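PDB 5KBP: glycosyl hydrolase, family 38 from Enterococcus faecalis, which probably hydrolyses alpha-mannosidic linkages as a carbohydrate-binding, metal-binding alpha-mannosidase of glycoside hydrolase family 38. Local coordinates for residues G755-G758 / Y762-T765; Y572-P577 / L750-G755; L324-Y329 / G333-D338. All coordinates share one frame; numbering follows the deposited sequence.

Interaction 1 (G755-G758 / Y762-T765)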
loop_
_atom_site.group_PDB
_atom_site.type_symbol
_atom_site.label_atom_id
_atom_site.label_comp_id
_atom_site.label_asym_id
_atom_site.label_seq_id
_atom_site.Cartn_x
_atom_site.Cartn_y
_atom_site.Cartn_z
ATOM N N GLY A 755 -5.233 21.056 7.130
ATOM C CA GLY A 755 -4.063 21.057 6.272
ATOM C C GLY A 755 -2.749 20.690 6.933
ATOM O O GLY A 755 -1.724 20.581 6.253
ATOM N N GLU A 756 -2.753 20.495 8.251
ATOM C CA GLU A 756 -1.529 20.193 8.979
ATOM C C GLU A 756 -1.780 19.083 9.987
ATOM O O GLU A 756 -2.909 18.873 10.441
ATOM C CB GLU A 756 -0.979 21.425 9.710
ATOM C CG GLU A 756 -1.910 21.974 10.778
ATOM C CD GLU A 756 -1.207 22.911 11.738
ATOM O OE1 GLU A 756 0.039 22.978 11.697
ATOM O OE2 GLU A 756 -1.900 23.577 12.535
ATOM N N LEU A 757 -0.704 18.370 10.334
ATOM C CA LEU A 757 -0.787 17.347 11.372
ATOM C C LEU A 757 -1.008 17.981 12.739
ATOM O O LEU A 757 -1.962 17.638 13.447
ATOM C CB LEU A 757 0.484 16.493 11.361
ATOM C CG LEU A 757 0.623 15.288 12.304
ATOM C CD1 LEU A 757 1.555 14.260 11.692
ATOM C CD2 LEU A 757 1.132 15.681 13.691
ATOM N N GLY A 758 -0.134 18.907 13.126
ATOM C CA GLY A 758 -0.236 19.580 14.406
ATOM C C GLY A 758 0.780 19.102 15.423
ATOM O O GLY A 758 1.916 18.768 15.071
ATOM N N TYR A 762 5.364 21.602 12.691
ATOM C CA TYR A 762 4.627 21.884 11.467
ATOM C C TYR A 762 4.845 20.741 10.484
ATOM O O TYR A 762 5.968 20.519 10.020
ATOM C CB TYR A 762 5.060 23.211 10.844
ATOM C CG TYR A 762 4.521 23.414 9.446
ATOM C CD1 TYR A 762 3.155 23.488 9.212
ATOM C CD2 TYR A 762 5.379 23.530 8.359
ATOM C CE1 TYR A 762 2.655 23.670 7.935
ATOM C CE2 TYR A 762 4.887 23.714 7.077
ATOM C CZ TYR A 762 3.526 23.783 6.872
ATOM O OH TYR A 762 3.032 23.966 5.600
ATOM N N PHE A 763 3.769 20.023 10.171
ATOM C CA PHE A 763 3.789 18.946 9.184
ATOM C C PHE A 763 2.590 19.152 8.266
ATOM O O PHE A 763 1.455 18.844 8.642
ATOM C CB PHE A 763 3.751 17.575 9.852
ATOM C CG PHE A 763 4.845 17.356 10.858
ATOM C CD1 PHE A 763 4.657 17.696 12.188
ATOM C CD2 PHE A 763 6.057 16.806 10.475
ATOM C CE1 PHE A 763 5.660 17.494 13.117
ATOM C CE2 PHE A 763 7.062 16.601 11.400
ATOM C CZ PHE A 763 6.863 16.947 12.722
ATOM N N ALA A 764 2.841 19.683 7.073
ATOM C CA ALA A 764 1.770 19.910 6.113
ATOM C C ALA A 764 1.178 18.581 5.661
ATOM O O ALA A 764 1.906 17.663 5.271
ATOM C CB ALA A 764 2.292 20.697 4.911
ATOM N N THR A 765 -0.148 18.479 5.728
ATOM C CA THR A 765 -0.885 17.282 5.323
ATOM C C THR A 765 -2.019 17.714 4.402
ATOM O O THR A 765 -3.182 17.798 4.822
ATOM C CB THR A 765 -1.412 16.513 6.536
ATOM O OG1 THR A 765 -2.148 17.400 7.389
ATOM C CG2 THR A 765 -0.259 15.904 7.322
HETATM O O HOH W 1 1.751 20.389 11.959
#
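A tight excursion of the loop between strands 745-753 and 772-783 folds back on itself here, and a single beta bridge joins Glu756 to Ala764. Two backbone bonds frame it: Thr765 N donates to Gly755 O at 2.7 Å, and Leu757 N to Phe763 O at 2.8 Å with an N-H...O angle of 164°. The antiparallel pairing goes no further as direct bonds. On the side of the turn a water takes over, accepting from Gly758 N and Phe763 N and donating to Glu756 OE1, so that it links both backbones and the carboxylate. Glu756 reaches that place with CG between its backbone N and carbonyl carbon (chi1 63°) and the chain extended beyond; its OE2 forms a salt bridge to Arg633. OE1 also lies at the edge of the Tyr762 ring, 4.0 Å from CD1.

On the other flank of this beta-bridged loop the packing is apolar: Leu757 CB meets Phe763 CB at 3.8 Å, and Thr765 CG2 comes within 4.1 Å of Leu757 CB. The Phe763 ring receives Gly758 O at its edge and meets Trp760 edge-to-face. Tyr762 packs on Phe472 and Phe763 on Tyr474, both of the second subunit.

Interaction 2 (Y572-P577 / L750-G755)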
loop_
_atom_site.group_PDB
_atom_site.type_symbol
_atom_site.label_atom_id
_atom_site.label_comp_id
_atom_site.label_asym_id
_atom_site.label_seq_id
_atom_site.Cartn_x
_atom_site.Cartn_y
_atom_site.Cartn_z
ATOM N N TYR A 572 -5.722 16.763 14.936
ATOM C CA TYR A 572 -6.092 16.428 16.306
ATOM C C TYR A 572 -7.301 17.211 16.800
ATOM O O TYR A 572 -8.165 16.649 17.483
ATOM C CB TYR A 572 -4.919 16.692 17.253
ATOM C CG TYR A 572 -3.767 15.720 17.145
ATOM C CD1 TYR A 572 -3.752 14.547 17.885
ATOM C CD2 TYR A 572 -2.680 15.991 16.324
ATOM C CE1 TYR A 572 -2.695 13.659 17.800
ATOM C CE2 TYR A 572 -1.617 15.109 16.233
ATOM C CZ TYR A 572 -1.630 13.945 16.972
ATOM O OH TYR A 572 -0.574 13.064 16.882
ATOM N N ILE A 573 -7.374 18.502 16.482
ATOM C CA ILE A 573 -8.277 19.427 17.153
ATOM C C ILE A 573 -9.023 20.262 16.122
ATOM O O ILE A 573 -8.435 20.732 15.141
ATOM C CB ILE A 573 -7.508 20.340 18.135
ATOM C CG1 ILE A 573 -6.751 19.493 19.162
ATOM C CG2 ILE A 573 -8.455 21.308 18.832
ATOM C CD1 ILE A 573 -5.940 20.298 20.148
ATOM N N PHE A 574 -10.322 20.439 16.347
ATOM C CA PHE A 574 -11.139 21.358 15.569
ATOM C C PHE A 574 -11.148 22.723 16.242
ATOM O O PHE A 574 -11.229 22.821 17.470
ATOM C CB PHE A 574 -12.570 20.830 15.434
ATOM C CG PHE A 574 -13.563 21.861 14.960
ATOM C CD1 PHE A 574 -13.733 22.109 13.609
ATOM C CD2 PHE A 574 -14.343 22.567 15.866
ATOM C CE1 PHE A 574 -14.647 23.049 13.167
ATOM C CE2 PHE A 574 -15.262 23.510 15.430
ATOM C CZ PHE A 574 -15.413 23.751 14.078
ATOM N N PHE A 575 -11.069 23.777 15.432
ATOM C CA PHE A 575 -11.142 25.139 15.957
ATOM C C PHE A 575 -11.764 26.031 14.894
ATOM O O PHE A 575 -11.173 26.234 13.828
ATOM C CB PHE A 575 -9.765 25.653 16.366
ATOM C CG PHE A 575 -9.795 27.025 16.983
ATOM C CD1 PHE A 575 -10.155 27.195 18.310
ATOM C CD2 PHE A 575 -9.472 28.145 16.235
ATOM C CE1 PHE A 575 -10.189 28.454 18.880
ATOM C CE2 PHE A 575 -9.503 29.408 16.799
ATOM C CZ PHE A 575 -9.862 29.562 18.124
ATOM N N LYS A 576 -12.942 26.563 15.187
ATOM C CA LYS A 576 -13.620 27.460 14.261
ATOM C C LYS A 576 -12.965 28.836 14.297
ATOM O O LYS A 576 -12.668 29.342 15.386
ATOM C CB LYS A 576 -15.100 27.577 14.622
ATOM C CG LYS A 576 -15.908 28.471 13.699
ATOM C CD LYS A 576 -17.317 28.674 14.236
ATOM C CE LYS A 576 -17.295 29.356 15.598
ATOM N NZ LYS A 576 -18.667 29.580 16.132
ATOM N N PRO A 577 -12.704 29.455 13.145
ATOM C CA PRO A 577 -12.192 30.830 13.149
ATOM C C PRO A 577 -13.133 31.763 13.899
ATOM O O PRO A 577 -14.350 31.565 13.929
ATOM C CB PRO A 577 -12.103 31.187 11.659
ATOM C CG PRO A 577 -12.888 30.123 10.943
ATOM C CD PRO A 577 -12.778 28.899 11.786
ATOM N N LEU A 750 -19.846 14.864 9.491
ATOM C CA LEU A 750 -19.685 14.065 8.284
ATOM C C LEU A 750 -18.239 14.050 7.798
ATOM O O LEU A 750 -17.695 12.984 7.492
ATOM C CB LEU A 750 -20.608 14.592 7.181
ATOM C CG LEU A 750 -22.105 14.602 7.496
ATOM C CD1 LEU A 750 -22.895 15.140 6.314
ATOM C CD2 LEU A 750 -22.582 13.210 7.877
ATOM N N ILE A 751 -17.604 15.217 7.730
ATOM C CA ILE A 751 -16.257 15.328 7.185
ATOM C C ILE A 751 -15.614 16.577 7.770
ATOM O O ILE A 751 -16.272 17.605 7.950
ATOM C CB ILE A 751 -16.288 15.351 5.636
ATOM C CG1 ILE A 751 -14.877 15.266 5.051
ATOM C CG2 ILE A 751 -17.011 16.589 5.118
ATOM C CD1 ILE A 751 -14.859 15.139 3.541
ATOM N N ARG A 752 -14.327 16.470 8.096
ATOM C CA ARG A 752 -13.567 17.589 8.645
ATOM C C ARG A 752 -12.235 17.664 7.918
ATOM O O ARG A 752 -11.505 16.669 7.856
ATOM C CB ARG A 752 -13.355 17.436 10.153
ATOM C CG ARG A 752 -12.777 18.671 10.822
ATOM C CD ARG A 752 -12.742 18.529 12.335
ATOM N NE ARG A 752 -11.733 17.572 12.776
ATOM C CZ ARG A 752 -10.474 17.894 13.054
ATOM N NH1 ARG A 752 -9.618 16.964 13.450
ATOM N NH2 ARG A 752 -10.073 19.151 12.933
ATOM N N CYS A 753 -11.917 18.838 7.380
ATOM C CA CYS A 753 -10.788 19.015 6.476
ATOM C C CYS A 753 -9.806 20.015 7.069
ATOM O O CYS A 753 -10.176 21.157 7.358
ATOM C CB CYS A 753 -11.273 19.485 5.104
ATOM S SG CYS A 753 -12.719 18.577 4.489
ATOM N N VAL A 754 -8.554 19.586 7.240
ATOM C CA VAL A 754 -7.484 20.428 7.757
ATOM C C VAL A 754 -6.254 20.238 6.878
ATOM O O VAL A 754 -6.216 19.377 6.000
ATOM C CB VAL A 754 -7.155 20.119 9.230
ATOM C CG1 VAL A 754 -8.286 20.592 10.130
ATOM C CG2 VAL A 754 -6.913 18.628 9.411
ATOM N N GLY A 755 -5.233 21.056 7.130
ATOM C CA GLY A 755 -4.063 21.057 6.272
ATOM C C GLY A 755 -2.749 20.690 6.933
ATOM O O GLY A 755 -1.724 20.581 6.253
#
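This is a buried arginine-to-backbone contact in which a strand side chain reaches across to an irregular loop. Arg752, near the end of strand 745-753 in an antiparallel sheet of the family 38 C-terminal region, extends toward the loop between strands 555-566 and 583-584. Just before it, Leu750 and Ile751 both face Leu674 of strand 672-679, a classic beta bulge.

The two backbones stay well apart, with the CA atoms of Phe574 and Arg752 8.2 Å from each other, and the arginine spans the gap. Its chain leaves the strand extended, CG anti to the backbone N (chi1 -170°), then bends at chi3 and turns the guanidinium along the loop backbone from Tyr572 to Phe574. Phe574 N lies over one guanidinium face, while NH2 gives a weak hydrogen bond to Ile573 O at 3.2 Å, with an N-H...O angle of only 124°.

Stronger partners flank the contact. NH2 forms a salt bridge with Asp567 and also bonds Asn570 O, NH1 donates to Asn298 O, and NE pairs with Ser301 OG. Each of the three guanidinium nitrogens therefore has at least one partner, which restricts rotation of the group in its buried setting; the carboxylate of Asp567 would be expected to stabilise the positive charge.

The CD methylene of Arg752 packs on Phe574. The ring and guanidinium planes are almost perpendicular, 89° apart, and the cation-pi partner of the phenyl group is Arg673, which lies outside the two segments. Arg752 CD sits 3.9 Å from Phe574 CB and equally far from Phe574 CD1.

Interaction 3 (L324-Y329 / G333-D338)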
loop_
_atom_site.group_PDB
_atom_site.type_symbol
_atom_site.label_atom_id
_atom_site.label_comp_id
_atom_site.label_asym_id
_atom_site.label_seq_id
_atom_site.Cartn_x
_atom_site.Cartn_y
_atom_site.Cartn_z
ATOM N N LEU A 324 -20.057 -16.895 8.492
ATOM C CA LEU A 324 -20.242 -17.806 7.367
ATOM C C LEU A 324 -19.241 -18.954 7.416
ATOM O O LEU A 324 -19.599 -20.108 7.154
ATOM C CB LEU A 324 -20.123 -17.043 6.047
ATOM C CG LEU A 324 -21.300 -16.142 5.671
ATOM C CD1 LEU A 324 -20.960 -15.302 4.447
ATOM C CD2 LEU A 324 -22.552 -16.967 5.428
ATOM N N ALA A 325 -17.983 -18.657 7.753
ATOM C CA ALA A 325 -16.984 -19.713 7.864
ATOM C C ALA A 325 -17.264 -20.630 9.046
ATOM O O ALA A 325 -16.962 -21.828 8.983
ATOM C CB ALA A 325 -15.585 -19.108 7.979
ATOM N N ALA A 326 -17.835 -20.092 10.128
ATOM C CA ALA A 326 -18.191 -20.933 11.265
ATOM C C ALA A 326 -19.296 -21.916 10.895
ATOM O O ALA A 326 -19.293 -23.065 11.352
ATOM C CB ALA A 326 -18.614 -20.066 12.450
ATOM N N MET A 327 -20.247 -21.483 10.063
ATOM C CA MET A 327 -21.285 -22.395 9.593
ATOM C C MET A 327 -20.738 -23.363 8.553
ATOM O O MET A 327 -21.114 -24.541 8.535
ATOM C CB MET A 327 -22.462 -21.607 9.017
ATOM C CG MET A 327 -23.160 -20.691 10.007
ATOM S SD MET A 327 -24.538 -19.808 9.249
ATOM C CE MET A 327 -25.038 -18.738 10.596
ATOM N N ALA A 328 -19.844 -22.888 7.681
ATOM C CA ALA A 328 -19.283 -23.742 6.640
ATOM C C ALA A 328 -18.427 -24.865 7.209
ATOM O O ALA A 328 -18.156 -25.842 6.501
ATOM C CB ALA A 328 -18.459 -22.905 5.661
ATOM N N TYR A 329 -17.989 -24.746 8.464
ATOM C CA TYR A 329 -17.252 -25.834 9.097
ATOM C C TYR A 329 -18.113 -27.083 9.241
ATOM O O TYR A 329 -17.586 -28.202 9.255
ATOM C CB TYR A 329 -16.725 -25.383 10.462
ATOM C CG TYR A 329 -16.089 -26.487 11.277
ATOM C CD1 TYR A 329 -14.747 -26.806 11.119
ATOM C CD2 TYR A 329 -16.829 -27.207 12.207
ATOM C CE1 TYR A 329 -14.162 -27.813 11.861
ATOM C CE2 TYR A 329 -16.252 -28.216 12.954
ATOM C CZ TYR A 329 -14.917 -28.515 12.777
ATOM O OH TYR A 329 -14.338 -29.519 13.518
ATOM N N GLY A 333 -15.648 -29.457 7.580
ATOM C CA GLY A 333 -14.721 -29.826 8.632
ATOM C C GLY A 333 -13.476 -28.971 8.712
ATOM O O GLY A 333 -12.529 -29.337 9.418
ATOM N N ASP A 334 -13.446 -27.841 8.008
ATOM C CA ASP A 334 -12.293 -26.956 7.985
ATOM C C ASP A 334 -12.713 -25.542 8.364
ATOM O O ASP A 334 -13.870 -25.146 8.190
ATOM C CB ASP A 334 -11.621 -26.938 6.602
ATOM C CG ASP A 334 -11.274 -28.327 6.099
ATOM O OD1 ASP A 334 -10.978 -29.212 6.928
ATOM O OD2 ASP A 334 -11.301 -28.533 4.867
ATOM N N TYR A 335 -11.756 -24.788 8.893
ATOM C CA TYR A 335 -11.940 -23.386 9.242
ATOM C C TYR A 335 -10.638 -22.653 8.956
ATOM O O TYR A 335 -9.581 -23.037 9.477
ATOM C CB TYR A 335 -12.351 -23.231 10.707
ATOM C CG TYR A 335 -12.781 -21.830 11.092
ATOM C CD1 TYR A 335 -11.852 -20.884 11.508
ATOM C CD2 TYR A 335 -14.119 -21.459 11.053
ATOM C CE1 TYR A 335 -12.241 -19.609 11.869
ATOM C CE2 TYR A 335 -14.517 -20.183 11.412
ATOM C CZ TYR A 335 -13.573 -19.264 11.819
ATOM O OH TYR A 335 -13.958 -17.992 12.179
ATOM N N PRO A 336 -10.667 -21.598 8.121
ATOM C CA PRO A 336 -9.421 -20.931 7.694
ATOM C C PRO A 336 -8.845 -20.029 8.779
ATOM O O PRO A 336 -8.925 -18.799 8.724
ATOM C CB PRO A 336 -9.875 -20.147 6.459
ATOM C CG PRO A 336 -11.300 -19.816 6.747
ATOM C CD PRO A 336 -11.859 -20.982 7.524
ATOM N N HIS A 337 -8.243 -20.654 9.796
ATOM C CA HIS A 337 -7.692 -19.899 10.920
ATOM C C HIS A 337 -6.498 -19.055 10.492
ATOM O O HIS A 337 -6.402 -17.874 10.848
ATOM C CB HIS A 337 -7.305 -20.853 12.051
ATOM C CG HIS A 337 -8.475 -21.371 12.826
ATOM N ND1 HIS A 337 -8.873 -22.689 12.783
ATOM C CD2 HIS A 337 -9.338 -20.742 13.658
ATOM C CE1 HIS A 337 -9.932 -22.850 13.558
ATOM N NE2 HIS A 337 -10.232 -21.685 14.103
ATOM N N ASP A 338 -5.569 -19.648 9.737
ATOM C CA ASP A 338 -4.381 -18.912 9.309
ATOM C C ASP A 338 -4.753 -17.700 8.464
ATOM O O ASP A 338 -4.131 -16.638 8.583
ATOM C CB ASP A 338 -3.437 -19.834 8.536
ATOM C CG ASP A 338 -2.780 -20.877 9.423
ATOM O OD1 ASP A 338 -2.810 -20.706 10.660
ATOM O OD2 ASP A 338 -2.225 -21.861 8.887
HETATM O O HOH W 2 -14.963 -22.645 7.193
#
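Ala325 CB packs against the Tyr335 ring, 3.8 Å from CE2, and marks the apolar centre where the last turns of helix 304-332 meet the chain that leaves it. Tyr335 presents an edge to the helix: Ala326 N lies near the ring plane, 3.6 Å from CE2, and Ala326 CB touches the same carbon. Pro336 CD lies 4.2 Å from Ala325 CB.

Further out, Tyr329 lies along the departing backbone. With CG anti to its backbone N (chi1 173°), the ring swings toward Gly333, whose CA makes a CH-pi contact over one face, 4.2 Å from the centroid. Asp334 O comes instead to the ring edge, 3.5 Å from CD1.

The polar rim belongs to the helix end. Gly333, with positive phi, is the first residue to leave helical geometry, and its N still donates to Tyr329 O at 2.9 Å. A water bridges Ala325 O and Asp334 O by donating to both, tying the helix to the outgoing loop. Pro336 then centres an inverse gamma turn and occupies the N-cap position of helix 337-348.

Strand 829-836 lies against this corner of the alpha-mannosidase middle domain, where Ala326 packs on Val834 and Tyr335 on Lys835 and Arg836; helix 362-393 packs on helix 304-332 through Leu324 and Ala328.

Interactions 1 and 2 are neighbours, their centres about 12 Å apart: they share Gly755, and Leu757 O touches Tyr572 CD2 at 3.4 Å. The chain thus passes from the strand whose arginine reaches the 572-577 loop directly into the bridged loop. Both are buried, yet their chemistry differs, interaction 1 being paired backbone with a water next to its turn and interaction 2 one charged side chain spanning separated backbones. Interaction 3, with its centre 43 to 45 Å from theirs and beyond the chain's centre, is only partly buried; there aromatic rings and alanines pack where one helix gives way to the next. The segments of interactions 1 and 3 both touch the second subunit, those of interaction 2 do not.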